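Local coordinates for UDP-L-Rhamnose Synthase (Acanthamoeba polyphaga mimivirus, PDB 7JID), which probably makes UDP-L-rhamnose as an NADP-dependent oxidoreductase with a Rossmann fold, holding the cofactor and the nucleotide sugar in one chain, at residues A37-V43 with Y88-L93. Where two conformers were deposited one is given. Residue numbers count along the deposited sequence, not the author numbering.
Sequences ADDESAV and YGPLCL. With NAP (NADP nicotinamide-adenine-dinucleotide phosphate), chain D.
Tyr88, with chi1 in the t well, turns the edge of its ring to Asp38: CE2 comes 3.4 Å from Asp38 O near the ring plane, and CD2 lies 3.8 Å from Asp38 CB. At the ring tip, Tyr88 OH donates to Glu40 OE1 at 2.7 Å; chi1 p and chi2 m bend Glu40 to meet it. Segment 37-43 begins as a loop (phi/psi -64/-30 at Ala37, -80/-6 at Asp38) and turns helical at Glu40, with Asp39 (-96/74) as N-cap, its OD1 accepting a weak bond from Ala42 N (3.4 Å). Segment 88-93 is helical, kinked at Pro90. CA atoms approach to 4.0 Å at Asp38-Gly89, where Gly89 has no side chain and an ideal CB would lie 3.1 Å from Ala37 CB, and 5.7 Å at Glu40-Cys92. Ala37 O sits 3.2 Å from Cys92 CB; Val43 CG1 meets Leu93 CD2 at 3.8 Å. In this Rossmann fold the loop after strand 29-32 reads the adenine: Ala37 N donates to NAP N1A and Asp38 OD1 accepts from NAP N6A, both 3.0 Å. The chemistry thus implies adenine recognition beside a subunit interface, where Tyr88 meets Phe145 and Glu40 salt-bridges Arg148 and Lys131, all three of the second subunit.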
loop_
_atom_site.group_PDB
_atom_site.type_symbol
_atom_site.label_atom_id
_atom_site.label_comp_id
_atom_site.label_asym_id
_atom_site.label_seq_id
_atom_site.Cartn_x
_atom_site.Cartn_y
_atom_site.Cartn_z
ATOM N N ALA A 37 11.275 -3.223 9.922
ATOM C CA ALA A 37 9.898 -2.856 10.301
ATOM C C ALA A 37 8.885 -3.742 9.577
ATOM O O ALA A 37 7.820 -3.912 10.107
ATOM C CB ALA A 37 9.634 -1.407 10.049
ATOM N N ASP A 38 9.242 -4.190 8.378
ATOM C CA ASP A 38 8.410 -5.068 7.537
ATOM C C ASP A 38 8.480 -6.538 7.971
ATOM O O ASP A 38 7.780 -7.354 7.384
ATOM C CB ASP A 38 8.819 -4.868 6.073
ATOM C CG ASP A 38 10.297 -5.172 5.830
ATOM O OD1 ASP A 38 11.126 -4.386 6.328
ATOM O OD2 ASP A 38 10.569 -6.223 5.223
ATOM N N ASP A 39 9.342 -6.871 8.942
ATOM C CA ASP A 39 9.474 -8.245 9.477
ATOM C C ASP A 39 8.588 -8.271 10.723
ATOM O O ASP A 39 9.116 -8.154 11.814
ATOM C CB ASP A 39 10.954 -8.602 9.668
ATOM C CG ASP A 39 11.164 -10.028 10.178
ATOM O OD1 ASP A 39 10.150 -10.672 10.499
ATOM O OD2 ASP A 39 12.353 -10.439 10.285
ATOM N N GLU A 40 7.278 -8.303 10.549
ATOM C CA GLU A 40 6.329 -8.048 11.662
ATOM C C GLU A 40 6.629 -9.003 12.823
ATOM O O GLU A 40 6.526 -8.601 13.966
ATOM C CB GLU A 40 4.866 -8.111 11.224
ATOM C CG GLU A 40 4.363 -9.454 10.714
ATOM C CD GLU A 40 5.089 -9.895 9.462
ATOM O OE1 GLU A 40 5.167 -9.114 8.476
ATOM O OE2 GLU A 40 5.653 -11.004 9.513
ATOM N N SER A 41 6.984 -10.252 12.579
ATOM C CA SER A 41 7.233 -11.187 13.706
ATOM C C SER A 41 8.505 -10.773 14.467
ATOM O O SER A 41 8.484 -10.855 15.717
ATOM C CB SER A 41 7.229 -12.634 13.241
ATOM O OG SER A 41 8.146 -12.834 12.173
ATOM N N ALA A 42 9.557 -10.341 13.787
ATOM C CA ALA A 42 10.788 -9.864 14.466
ATOM C C ALA A 42 10.490 -8.569 15.252
ATOM O O ALA A 42 11.013 -8.389 16.387
ATOM C CB ALA A 42 11.908 -9.673 13.487
ATOM N N VAL A 43 9.667 -7.680 14.685
ATOM C CA VAL A 43 9.297 -6.404 15.359
ATOM C C VAL A 43 8.593 -6.746 16.681
ATOM O O VAL A 43 8.948 -6.154 17.744
ATOM C CB VAL A 43 8.365 -5.568 14.465
ATOM C CG1 VAL A 43 7.756 -4.431 15.258
ATOM C CG2 VAL A 43 9.107 -5.084 13.229
ATOM N N TYR A 88 4.098 -0.621 4.208
ATOM C CA TYR A 88 3.964 -1.855 5.007
ATOM C C TYR A 88 4.707 -1.770 6.342
ATOM O O TYR A 88 4.074 -2.095 7.408
ATOM C CB TYR A 88 4.345 -3.097 4.203
ATOM C CG TYR A 88 4.058 -4.381 4.946
ATOM C CD1 TYR A 88 2.749 -4.798 5.162
ATOM C CD2 TYR A 88 5.065 -5.094 5.549
ATOM C CE1 TYR A 88 2.462 -5.944 5.884
ATOM C CE2 TYR A 88 4.792 -6.254 6.274
ATOM C CZ TYR A 88 3.481 -6.662 6.473
ATOM O OH TYR A 88 3.211 -7.754 7.247
ATOM N N GLY A 89 6.007 -1.459 6.358
ATOM C CA GLY A 89 6.803 -1.364 7.596
ATOM C C GLY A 89 6.121 -0.437 8.601
ATOM O O GLY A 89 5.893 -0.822 9.757
ATOM N N PRO A 90 5.790 0.815 8.221
ATOM C CA PRO A 90 5.099 1.718 9.145
ATOM C C PRO A 90 3.779 1.134 9.686
ATOM O O PRO A 90 3.505 1.331 10.849
ATOM C CB PRO A 90 4.871 2.966 8.253
ATOM C CG PRO A 90 6.090 2.963 7.349
ATOM C CD PRO A 90 6.230 1.492 6.970
ATOM N N LEU A 91 2.994 0.437 8.875
ATOM C CA LEU A 91 1.722 -0.140 9.332
ATOM C C LEU A 91 2.029 -1.248 10.359
ATOM O O LEU A 91 1.239 -1.368 11.333
ATOM C CB LEU A 91 0.907 -0.646 8.156
ATOM C CG LEU A 91 -0.198 0.286 7.672
ATOM C CD1 LEU A 91 -1.341 0.352 8.671
ATOM C CD2 LEU A 91 0.342 1.668 7.391
ATOM N N CYS A 92 3.067 -2.057 10.142
ATOM C CA CYS A 92 3.470 -3.139 11.085
ATOM C C CYS A 92 3.772 -2.514 12.454
ATOM O O CYS A 92 3.234 -2.988 13.519
ATOM C CB CYS A 92 4.693 -3.880 10.577
ATOM S SG CYS A 92 4.307 -4.995 9.202
ATOM N N LEU A 93 4.535 -1.421 12.454
ATOM C CA LEU A 93 4.836 -0.675 13.695
ATOM C C LEU A 93 3.553 -0.160 14.334
ATOM O O LEU A 93 3.393 -0.327 15.588
ATOM C CB LEU A 93 5.812 0.450 13.381
ATOM C CG LEU A 93 7.181 0.066 12.833
ATOM C CD1 LEU A 93 8.001 1.321 12.704
ATOM C CD2 LEU A 93 7.914 -0.906 13.752
HETATM P PA NAP D . 17.442 8.055 5.370
HETATM O O1A NAP D . 18.736 8.726 5.772
HETATM O O2A NAP D . 17.410 7.244 4.112
HETATM O O5B NAP D . 17.078 7.187 6.642
HETATM C C5B NAP D . 16.105 6.144 6.552
HETATM C C4B NAP D . 16.389 4.955 7.456
HETATM O O4B NAP D . 15.308 4.032 7.450
HETATM C C3B NAP D . 17.637 4.241 6.954
HETATM O O3B NAP D . 18.447 4.107 8.146
HETATM C C2B NAP D . 17.082 2.908 6.469
HETATM O O2B NAP D . 17.970 1.893 6.828
HETATM C C1B NAP D . 15.803 2.718 7.283
HETATM N N9A NAP D . 14.779 1.830 6.767
HETATM C C8A NAP D . 14.150 1.918 5.604
HETATM N N7A NAP D . 13.235 0.953 5.488
HETATM C C5A NAP D . 13.293 0.220 6.608
HETATM C C6A NAP D . 12.621 -0.934 7.062
HETATM N N6A NAP D . 11.706 -1.483 6.295
HETATM N N1A NAP D . 12.990 -1.421 8.297
HETATM C C2A NAP D . 13.922 -0.793 9.027
HETATM N N3A NAP D . 14.622 0.296 8.673
HETATM C C4A NAP D . 14.297 0.820 7.460
HETATM O O3 NAP D . 16.171 9.035 5.235
HETATM P PN NAP D . 15.756 10.249 6.231
HETATM O O1N NAP D . 15.739 11.410 5.250
HETATM O O2N NAP D . 16.390 10.252 7.558
HETATM O O5D NAP D . 14.213 9.931 6.392
HETATM C C5D NAP D . 13.515 9.224 7.409
HETATM C C4D NAP D . 12.125 8.820 6.833
HETATM O O4D NAP D . 11.149 9.405 7.634
HETATM C C3D NAP D . 11.970 9.424 5.453
HETATM O O3D NAP D . 10.791 8.904 4.732
HETATM C C2D NAP D . 11.943 10.872 5.996
HETATM O O2D NAP D . 11.469 11.929 5.149
HETATM C C1D NAP D . 11.051 10.768 7.205
HETATM P P2B NAP D . 18.614 0.941 5.734
HETATM O O1X NAP D . 19.701 1.654 5.055
HETATM O O2X NAP D . 19.177 -0.097 6.723
HETATM O O3X NAP D . 17.596 0.358 4.746
#